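AvmM (Streptomyces sp. NBRC 109436, PDB 7FE6) catalyses macrocyclization through dehydration and Michael-type addition in the biosynthesis of alchivemycin A. Local coordinates at residues Y55-L60 / G173-V178; V63-D68 / G154-P159; A94-P99 / I109-S114. All blocks are in the same frame, centred on the assembly; numbering follows the deposited sequence.

In the fold
All three contacts meet on one mixed sheet of a sandwich of two β-sheets. Contacts 1 and 2 share strand 57-66, and contact 3 lies on its neighbour 107-113, to which L60 and I64 are joined by backbone bonds. Contact 1 is the buried one: a loop side chain packs on bare backbone without a hydrogen bond across. Contact 2 is strand pairing, with four backbone bonds and faces that differ in exposure. Contact 3 lies at the outer strand of the sheet and is partly buried, with two backbone bonds and a looser fringe at K95 and P99. Q112 of contact 3 reaches G173 of contact 1, tying the 173-178 loop to the outer strand of the same sheet.

Contact 1 of 3, residues Y55-L60 / G173-V178; sequences YPDTGL and GLFGNV
G59 and F175 mark the nearest approach of the two backbones, with CA atoms 5.8 Å apart; the touching parts run 143° apart in direction and no hydrogen bond joins them. This is loop-on-strand packing in a β-sandwich: 173-178 is loop up to V178, where strand 178-189 begins, and N177 and V178 both face M161, a classic β-bulge. F175 carries most of the contact. A chi1 of -173° sets its CG anti to the backbone N, on the side of 55-60; the ring beyond lies against the T58-G59 peptide, where CD1 is 3.1 Å from G59 N and CE1 3.3 Å from T58 C. A β-carbon on G59 would point at this ring and come within about 3.0 Å of F175 CG, so a bare glycine backbone suits the close approach. D57 CG sits at the ring edge, 3.8 Å from F175 CZ, with carboxylate and ring planes 79° apart. That carboxylate is held by V128 N through OD1, which also takes a weak bond from T58 N. T58 turns away from the loop, its OG1 bonded to Y47 OH. At the far end Y55, whose OH is bonded to Y12 and N21, brings CE1 to 4.1 Å from V178 CG2.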
loop_
_atom_site.group_PDB
_atom_site.type_symbol
_atom_site.label_atom_id
_atom_site.label_comp_id
_atom_site.label_asym_id
_atom_site.label_seq_id
_atom_site.Cartn_x
_atom_site.Cartn_y
_atom_site.Cartn_z
ATOM N N TYR A 55 -3.211 22.090 7.612
ATOM C CA TYR A 55 -2.411 22.895 6.696
ATOM C C TYR A 55 -3.304 23.787 5.837
ATOM O O TYR A 55 -4.324 23.327 5.316
ATOM C CB TYR A 55 -1.557 22.011 5.807
ATOM C CG TYR A 55 -0.274 21.640 6.480
ATOM C CD1 TYR A 55 0.775 22.537 6.523
ATOM C CD2 TYR A 55 -0.119 20.409 7.106
ATOM C CE1 TYR A 55 1.951 22.221 7.149
ATOM C CE2 TYR A 55 1.055 20.087 7.743
ATOM C CZ TYR A 55 2.091 21.001 7.760
ATOM O OH TYR A 55 3.283 20.711 8.382
ATOM N N PRO A 56 -2.919 25.055 5.666
ATOM C CA PRO A 56 -3.814 26.000 4.978
ATOM C C PRO A 56 -3.905 25.788 3.481
ATOM O O PRO A 56 -4.903 26.189 2.864
ATOM C CB PRO A 56 -3.208 27.370 5.320
ATOM C CG PRO A 56 -1.772 27.089 5.619
ATOM C CD PRO A 56 -1.742 25.721 6.253
ATOM N N ASP A 57 -2.884 25.211 2.862
ATOM C CA ASP A 57 -2.940 24.959 1.432
ATOM C C ASP A 57 -2.007 23.798 1.124
ATOM O O ASP A 57 -0.932 23.687 1.718
ATOM C CB ASP A 57 -2.563 26.220 0.637
ATOM C CG ASP A 57 -3.235 26.270 -0.725
ATOM O OD1 ASP A 57 -4.002 25.331 -1.057
ATOM O OD2 ASP A 57 -2.989 27.247 -1.472
ATOM N N THR A 58 -2.451 22.895 0.258
ATOM C CA THR A 58 -1.668 21.705 -0.039
ATOM C C THR A 58 -1.851 21.330 -1.495
ATOM O O THR A 58 -2.912 21.568 -2.078
ATOM C CB THR A 58 -2.087 20.503 0.789
ATOM O OG1 THR A 58 -3.443 20.186 0.460
ATOM C CG2 THR A 58 -1.936 20.758 2.294
ATOM N N GLY A 59 -0.831 20.670 -2.045
ATOM C CA GLY A 59 -0.910 20.074 -3.365
ATOM C C GLY A 59 0.080 18.938 -3.495
ATOM O O GLY A 59 1.095 18.893 -2.795
ATOM N N LEU A 60 -0.222 18.020 -4.411
ATOM C CA LEU A 60 0.611 16.842 -4.620
ATOM C C LEU A 60 1.711 17.097 -5.650
ATOM O O LEU A 60 1.482 17.709 -6.700
ATOM C CB LEU A 60 -0.235 15.653 -5.090
ATOM C CG LEU A 60 0.598 14.382 -5.358
ATOM C CD1 LEU A 60 1.198 13.829 -4.070
ATOM C CD2 LEU A 60 -0.093 13.310 -6.199
ATOM N N GLY A 173 8.501 25.285 -9.729
ATOM C CA GLY A 173 7.715 24.303 -10.426
ATOM C C GLY A 173 6.871 23.418 -9.531
ATOM O O GLY A 173 5.849 22.899 -9.993
ATOM N N LEU A 174 7.258 23.242 -8.269
ATOM C CA LEU A 174 6.569 22.338 -7.358
ATOM C C LEU A 174 5.768 23.095 -6.303
ATOM O O LEU A 174 6.132 24.210 -5.897
ATOM C CB LEU A 174 7.566 21.411 -6.658
ATOM C CG LEU A 174 8.552 20.643 -7.539
ATOM C CD1 LEU A 174 9.321 19.633 -6.704
ATOM C CD2 LEU A 174 7.832 19.970 -8.695
ATOM N N PHE A 175 4.723 22.434 -5.791
ATOM C CA PHE A 175 3.855 23.041 -4.788
ATOM C C PHE A 175 4.414 22.824 -3.386
ATOM O O PHE A 175 4.737 21.693 -3.007
ATOM C CB PHE A 175 2.433 22.484 -4.855
ATOM C CG PHE A 175 1.485 23.206 -3.941
ATOM C CD1 PHE A 175 1.369 22.841 -2.605
ATOM C CD2 PHE A 175 0.763 24.307 -4.405
ATOM C CE1 PHE A 175 0.532 23.542 -1.750
ATOM C CE2 PHE A 175 -0.087 25.009 -3.560
ATOM C CZ PHE A 175 -0.211 24.620 -2.230
ATOM N N GLY A 176 4.527 23.919 -2.622
ATOM C CA GLY A 176 4.803 23.828 -1.200
ATOM C C GLY A 176 6.102 24.463 -0.744
ATOM O O GLY A 176 7.036 24.637 -1.539
ATOM N N ASN A 177 6.148 24.873 0.525
ATOM C CA ASN A 177 7.396 25.271 1.158
ATOM C C ASN A 177 7.863 24.282 2.212
ATOM O O ASN A 177 9.050 24.266 2.539
ATOM C CB ASN A 177 7.269 26.679 1.772
ATOM C CG ASN A 177 6.361 26.710 2.981
ATOM O OD1 ASN A 177 5.418 25.921 3.080
ATOM N ND2 ASN A 177 6.608 27.649 3.888
ATOM N N VAL A 178 6.963 23.470 2.755
ATOM C CA VAL A 178 7.328 22.307 3.548
ATOM C C VAL A 178 6.641 21.099 2.924
ATOM O O VAL A 178 5.699 21.237 2.137
ATOM C CB VAL A 178 6.949 22.470 5.028
ATOM C CG1 VAL A 178 7.690 23.668 5.623
ATOM C CG2 VAL A 178 5.453 22.640 5.155
#

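Contact 2 of 3, residues V63-D68 / G154-P159; sequences VIWFSD and GIFALP
V63 and F156 form a hydrogen-bonded antiparallel pair: V63 N to F156 O and F156 N to V63 O both measure 2.8 Å, each donor lying in the carbonyl plane. W65 and G154 repeat the pattern at greater length, with W65 N and G154 O 3.1 Å apart, and the non-hydrogen-bonded pair I64-I155 lies between. Its buried side chains share the opposite face of the sheet from V63, W65 and F156, which are partly exposed.

The close packing gathers round F156. A chi1 of -65° places its CG beside the backbone N. F156 CB comes 4.0 Å from V63 CB, while CE1 lies 3.8 Å from W65 CE3 and also touches W65 CB. V63 O lies in plane at the phenyl edge. G154 leaves room for this ring, since a β-carbon there would come within 2.8 Å of F156 CE1. An alanine in place of F156 would probably leave the W65 side chain without its phenyl neighbour and open a gap over G154.

Beyond W65 no further bond joins the two segments; S67 bonds to H152 just before the strand, and D68 to E151 and S150. The partly exposed W65 is packed on by I120 of a second subunit, which also touches S67.

The two strands are central in their sheet: 63-66 bonds on its other edge to strand 107-113, and 154-159 to strand 178-189, while strand 24-29 of the second sheet packs against I155 and A157.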
loop_
_atom_site.group_PDB
_atom_site.type_symbol
_atom_site.label_atom_id
_atom_site.label_comp_id
_atom_site.label_asym_id
_atom_site.label_seq_id
_atom_site.Cartn_x
_atom_site.Cartn_y
_atom_site.Cartn_z
ATOM N N VAL A 63 7.126 12.404 -8.608
ATOM C CA VAL A 63 8.476 12.356 -9.158
ATOM C C VAL A 63 8.660 11.065 -9.934
ATOM O O VAL A 63 8.379 9.981 -9.419
ATOM C CB VAL A 63 9.545 12.483 -8.065
ATOM C CG1 VAL A 63 10.910 12.501 -8.691
ATOM C CG2 VAL A 63 9.319 13.747 -7.278
ATOM N N ILE A 64 9.105 11.179 -11.180
ATOM C CA ILE A 64 9.436 10.012 -11.987
ATOM C C ILE A 64 10.949 9.932 -12.081
ATOM O O ILE A 64 11.603 10.931 -12.388
ATOM C CB ILE A 64 8.784 10.067 -13.375
ATOM C CG1 ILE A 64 7.263 10.208 -13.218
ATOM C CG2 ILE A 64 9.166 8.804 -14.154
ATOM C CD1 ILE A 64 6.506 10.213 -14.528
ATOM N N TRP A 65 11.501 8.764 -11.774
ATOM C CA TRP A 65 12.935 8.567 -11.608
ATOM C C TRP A 65 13.370 7.329 -12.375
ATOM O O TRP A 65 12.746 6.269 -12.255
ATOM C CB TRP A 65 13.300 8.429 -10.127
ATOM C CG TRP A 65 14.752 8.036 -9.849
ATOM C CD1 TRP A 65 15.876 8.750 -10.169
ATOM C CD2 TRP A 65 15.212 6.874 -9.125
ATOM N NE1 TRP A 65 17.006 8.088 -9.718
ATOM C CE2 TRP A 65 16.623 6.942 -9.072
ATOM C CE3 TRP A 65 14.567 5.778 -8.535
ATOM C CZ2 TRP A 65 17.396 5.964 -8.454
ATOM C CZ3 TRP A 65 15.337 4.809 -7.919
ATOM C CH2 TRP A 65 16.737 4.909 -7.884
ATOM N N PHE A 66 14.423 7.466 -13.170
ATOM C CA PHE A 66 15.094 6.328 -13.794
ATOM C C PHE A 66 16.461 6.169 -13.147
ATOM O O PHE A 66 17.266 7.101 -13.159
ATOM C CB PHE A 66 15.245 6.513 -15.307
ATOM C CG PHE A 66 13.949 6.403 -16.084
ATOM C CD1 PHE A 66 12.753 6.117 -15.449
ATOM C CD2 PHE A 66 13.940 6.580 -17.467
ATOM C CE1 PHE A 66 11.569 6.017 -16.174
ATOM C CE2 PHE A 66 12.756 6.476 -18.194
ATOM C CZ PHE A 66 11.566 6.197 -17.543
ATOM N N SER A 67 16.721 4.991 -12.592
ATOM C CA SER A 67 17.990 4.757 -11.926
ATOM C C SER A 67 19.107 4.393 -12.896
ATOM O O SER A 67 20.281 4.425 -12.502
ATOM C CB SER A 67 17.846 3.632 -10.910
ATOM O OG SER A 67 17.782 2.403 -11.593
ATOM N N ASP A 68 18.771 4.020 -14.138
ATOM C CA ASP A 68 19.715 3.382 -15.050
ATOM C C ASP A 68 19.879 4.137 -16.360
ATOM O O ASP A 68 20.355 3.563 -17.343
ATOM C CB ASP A 68 19.290 1.936 -15.315
ATOM C CG ASP A 68 17.861 1.821 -15.824
ATOM O OD1 ASP A 68 17.107 2.814 -15.735
ATOM O OD2 ASP A 68 17.481 0.724 -16.291
ATOM N N GLY A 154 11.071 4.476 -10.422
ATOM C CA GLY A 154 10.085 4.670 -9.379
ATOM C C GLY A 154 9.207 5.851 -9.697
ATOM O O GLY A 154 9.635 6.819 -10.344
ATOM N N ILE A 155 7.958 5.762 -9.252
ATOM C CA ILE A 155 7.114 6.938 -9.099
ATOM C C ILE A 155 7.103 7.274 -7.616
ATOM O O ILE A 155 6.887 6.393 -6.768
ATOM C CB ILE A 155 5.698 6.692 -9.632
ATOM C CG1 ILE A 155 5.767 6.161 -11.060
ATOM C CG2 ILE A 155 4.915 7.980 -9.616
ATOM C CD1 ILE A 155 4.423 5.714 -11.639
ATOM N N PHE A 156 7.319 8.541 -7.297
ATOM C CA PHE A 156 7.372 8.979 -5.914
ATOM C C PHE A 156 6.326 10.049 -5.658
ATOM O O PHE A 156 6.125 10.945 -6.484
ATOM C CB PHE A 156 8.733 9.531 -5.533
ATOM C CG PHE A 156 9.842 8.518 -5.558
ATOM C CD1 PHE A 156 10.428 8.134 -6.774
ATOM C CD2 PHE A 156 10.314 7.964 -4.362
ATOM C CE1 PHE A 156 11.462 7.236 -6.802
ATOM C CE2 PHE A 156 11.339 7.048 -4.373
ATOM C CZ PHE A 156 11.925 6.679 -5.603
ATOM N N ALA A 157 5.632 9.916 -4.532
ATOM C CA ALA A 157 4.632 10.882 -4.111
ATOM C C ALA A 157 5.240 11.792 -3.055
ATOM O O ALA A 157 5.710 11.320 -2.015
ATOM C CB ALA A 157 3.390 10.171 -3.580
ATOM N N LEU A 158 5.225 13.093 -3.320
ATOM C CA LEU A 158 5.804 14.079 -2.411
ATOM C C LEU A 158 4.721 15.102 -2.114
ATOM O O LEU A 158 4.533 16.056 -2.894
ATOM C CB LEU A 158 7.032 14.756 -3.016
ATOM C CG LEU A 158 7.608 15.928 -2.209
ATOM C CD1 LEU A 158 8.280 15.462 -0.899
ATOM C CD2 LEU A 158 8.542 16.764 -3.068
ATOM N N PRO A 159 3.986 14.939 -1.014
ATOM C CA PRO A 159 2.977 15.942 -0.646
ATOM C C PRO A 159 3.635 17.277 -0.312
ATOM O O PRO A 159 4.607 17.336 0.441
ATOM C CB PRO A 159 2.288 15.317 0.571
ATOM C CG PRO A 159 2.644 13.853 0.502
ATOM C CD PRO A 159 4.012 13.813 -0.074
#

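Contact 3 of 3, residues A94-P99 / I109-S114; sequences AKCWDP and IACQLS
K95 O is gripped chiefly by Q112 N, 2.9 Å away with an N-H...O angle of 157°, and weakly by Q91 NE2. The Q112 donor lies nearly along the C=O axis. Q112 CB also lies close, 3.2 Å from K95 O. A second backbone bond, W97 N to A110 O at 2.8 Å, has its donor tilted 22° from the carbonyl plane. Between the two bonds C96 and C111 form a single β-bridge with CA atoms 4.4 Å apart. Their side chains meet sulphur to sulphur, SG to SG 3.5 Å, well beyond disulphide length, so this is a plain contact of two thiol groups. C96 also packs on R74 and Q91, C111 on L79.

On the neighbouring positions, W97 CB rests 3.7 Å from A110 CB, which lies at the indole edge, near its plane, while the far part of the ring leads off toward I171. The Q112 chain, with CG anti to the backbone N (chi1 -170°) and extended beyond it, carries its amide past K95. Both ends of that amide are used: NE2 donates to G173 O, and OE1 accepts S114 OG at 2.7 Å. At the two ends of 94-99 the packing is lighter. K95 carries its ammonium group (NZ) away to a salt bridge with D92, and P99 lies side by side with I109, whose CD1 is 4.1 Å from P99 CB.

Strand 107-113 bonds to strand 57-66 along one edge; along the other, an irregular segment held by one bridge borders this outer strand of a β-sandwich sheet.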
loop_
_atom_site.group_PDB
_atom_site.type_symbol
_atom_site.label_atom_id
_atom_site.label_comp_id
_atom_site.label_asym_id
_atom_site.label_seq_id
_atom_site.Cartn_x
_atom_site.Cartn_y
_atom_site.Cartn_z
ATOM N N ALA A 94 5.536 23.401 -17.463
ATOM C CA ALA A 94 6.075 24.544 -16.734
ATOM C C ALA A 94 5.897 24.425 -15.222
ATOM O O ALA A 94 6.621 25.094 -14.477
ATOM C CB ALA A 94 5.419 25.832 -17.225
ATOM N N LYS A 95 4.969 23.600 -14.750
ATOM C CA LYS A 95 4.862 23.304 -13.319
ATOM C C LYS A 95 5.582 22.001 -13.000
ATOM O O LYS A 95 5.061 21.092 -12.351
ATOM C CB LYS A 95 3.405 23.252 -12.860
ATOM C CG LYS A 95 2.620 24.553 -12.956
ATOM C CD LYS A 95 1.275 24.457 -12.210
ATOM C CE LYS A 95 0.299 25.567 -12.597
ATOM N NZ LYS A 95 -0.103 25.531 -14.036
ATOM N N CYS A 96 6.811 21.919 -13.500
ATOM C CA CYS A 96 7.719 20.826 -13.206
ATOM C C CYS A 96 9.040 21.420 -12.756
ATOM O O CYS A 96 9.354 22.577 -13.055
ATOM C CB CYS A 96 7.971 19.913 -14.412
ATOM S SG CYS A 96 6.518 19.045 -15.035
ATOM N N TRP A 97 9.757 20.648 -11.948
ATOM C CA TRP A 97 11.137 20.966 -11.647
ATOM C C TRP A 97 12.006 20.561 -12.833
ATOM O O TRP A 97 11.630 19.718 -13.651
ATOM C CB TRP A 97 11.564 20.260 -10.361
ATOM C CG TRP A 97 12.726 20.872 -9.672
ATOM C CD1 TRP A 97 13.316 22.063 -9.954
ATOM C CD2 TRP A 97 13.446 20.320 -8.564
ATOM N NE1 TRP A 97 14.368 22.291 -9.098
ATOM C CE2 TRP A 97 14.469 21.235 -8.233
ATOM C CE3 TRP A 97 13.334 19.135 -7.824
ATOM C CZ2 TRP A 97 15.369 21.007 -7.191
ATOM C CZ3 TRP A 97 14.228 18.911 -6.790
ATOM C CH2 TRP A 97 15.234 19.846 -6.482
ATOM N N ASP A 98 13.158 21.210 -12.949
ATOM C CA ASP A 98 14.125 20.831 -13.965
ATOM C C ASP A 98 14.717 19.462 -13.641
ATOM O O ASP A 98 14.786 19.075 -12.467
ATOM C CB ASP A 98 15.242 21.861 -14.071
ATOM C CG ASP A 98 14.820 23.085 -14.836
ATOM O OD1 ASP A 98 13.863 22.985 -15.626
ATOM O OD2 ASP A 98 15.474 24.131 -14.692
ATOM N N PRO A 99 15.183 18.713 -14.680
ATOM C CA PRO A 99 15.813 17.408 -14.440
ATOM C C PRO A 99 16.794 17.428 -13.284
ATOM O O PRO A 99 17.526 18.400 -13.100
ATOM C CB PRO A 99 16.534 17.120 -15.765
ATOM C CG PRO A 99 15.765 17.862 -16.797
ATOM C CD PRO A 99 15.192 19.079 -16.114
ATOM N N ILE A 109 12.272 13.506 -12.758
ATOM C CA ILE A 109 11.489 14.638 -13.241
ATOM C C ILE A 109 10.373 14.857 -12.220
ATOM O O ILE A 109 9.454 14.031 -12.107
ATOM C CB ILE A 109 10.903 14.392 -14.643
ATOM C CG1 ILE A 109 11.959 13.892 -15.637
ATOM C CG2 ILE A 109 10.301 15.672 -15.182
ATOM C CD1 ILE A 109 13.132 14.786 -15.786
ATOM N N ALA A 110 10.450 15.963 -11.474
ATOM C CA ALA A 110 9.459 16.287 -10.456
ATOM C C ALA A 110 8.322 17.102 -11.068
ATOM O O ALA A 110 8.561 18.132 -11.704
ATOM C CB ALA A 110 10.105 17.044 -9.295
ATOM N N CYS A 111 7.091 16.624 -10.886
ATOM C CA CYS A 111 5.904 17.214 -11.495
ATOM C C CYS A 111 4.885 17.638 -10.448
ATOM O O CYS A 111 4.553 16.868 -9.538
ATOM C CB CYS A 111 5.247 16.236 -12.464
ATOM S SG CYS A 111 6.324 15.740 -13.758
ATOM N N GLN A 112 4.349 18.836 -10.618
ATOM C CA GLN A 112 3.306 19.334 -9.740
ATOM C C GLN A 112 1.935 18.883 -10.240
ATOM O O GLN A 112 1.568 19.135 -11.389
ATOM C CB GLN A 112 3.379 20.858 -9.636
ATOM C CG GLN A 112 2.480 21.442 -8.561
ATOM C CD GLN A 112 2.576 22.966 -8.461
ATOM O OE1 GLN A 112 1.650 23.624 -7.985
ATOM N NE2 GLN A 112 3.716 23.522 -8.861
ATOM N N LEU A 113 1.175 18.242 -9.353
ATOM C CA LEU A 113 -0.204 17.820 -9.601
ATOM C C LEU A 113 -1.150 18.465 -8.585
ATOM O O LEU A 113 -1.942 17.758 -7.944
ATOM C CB LEU A 113 -0.319 16.286 -9.511
ATOM C CG LEU A 113 0.100 15.446 -10.723
ATOM C CD1 LEU A 113 1.602 15.567 -10.999
ATOM C CD2 LEU A 113 -0.267 13.991 -10.482
ATOM N N SER A 114 -1.123 19.805 -8.477
ATOM C CA SER A 114 -1.879 20.515 -7.457
ATOM C C SER A 114 -3.196 21.002 -8.049
ATOM O O SER A 114 -3.476 20.841 -9.239
ATOM C CB SER A 114 -1.100 21.717 -6.913
ATOM O OG SER A 114 -0.926 22.750 -7.904
#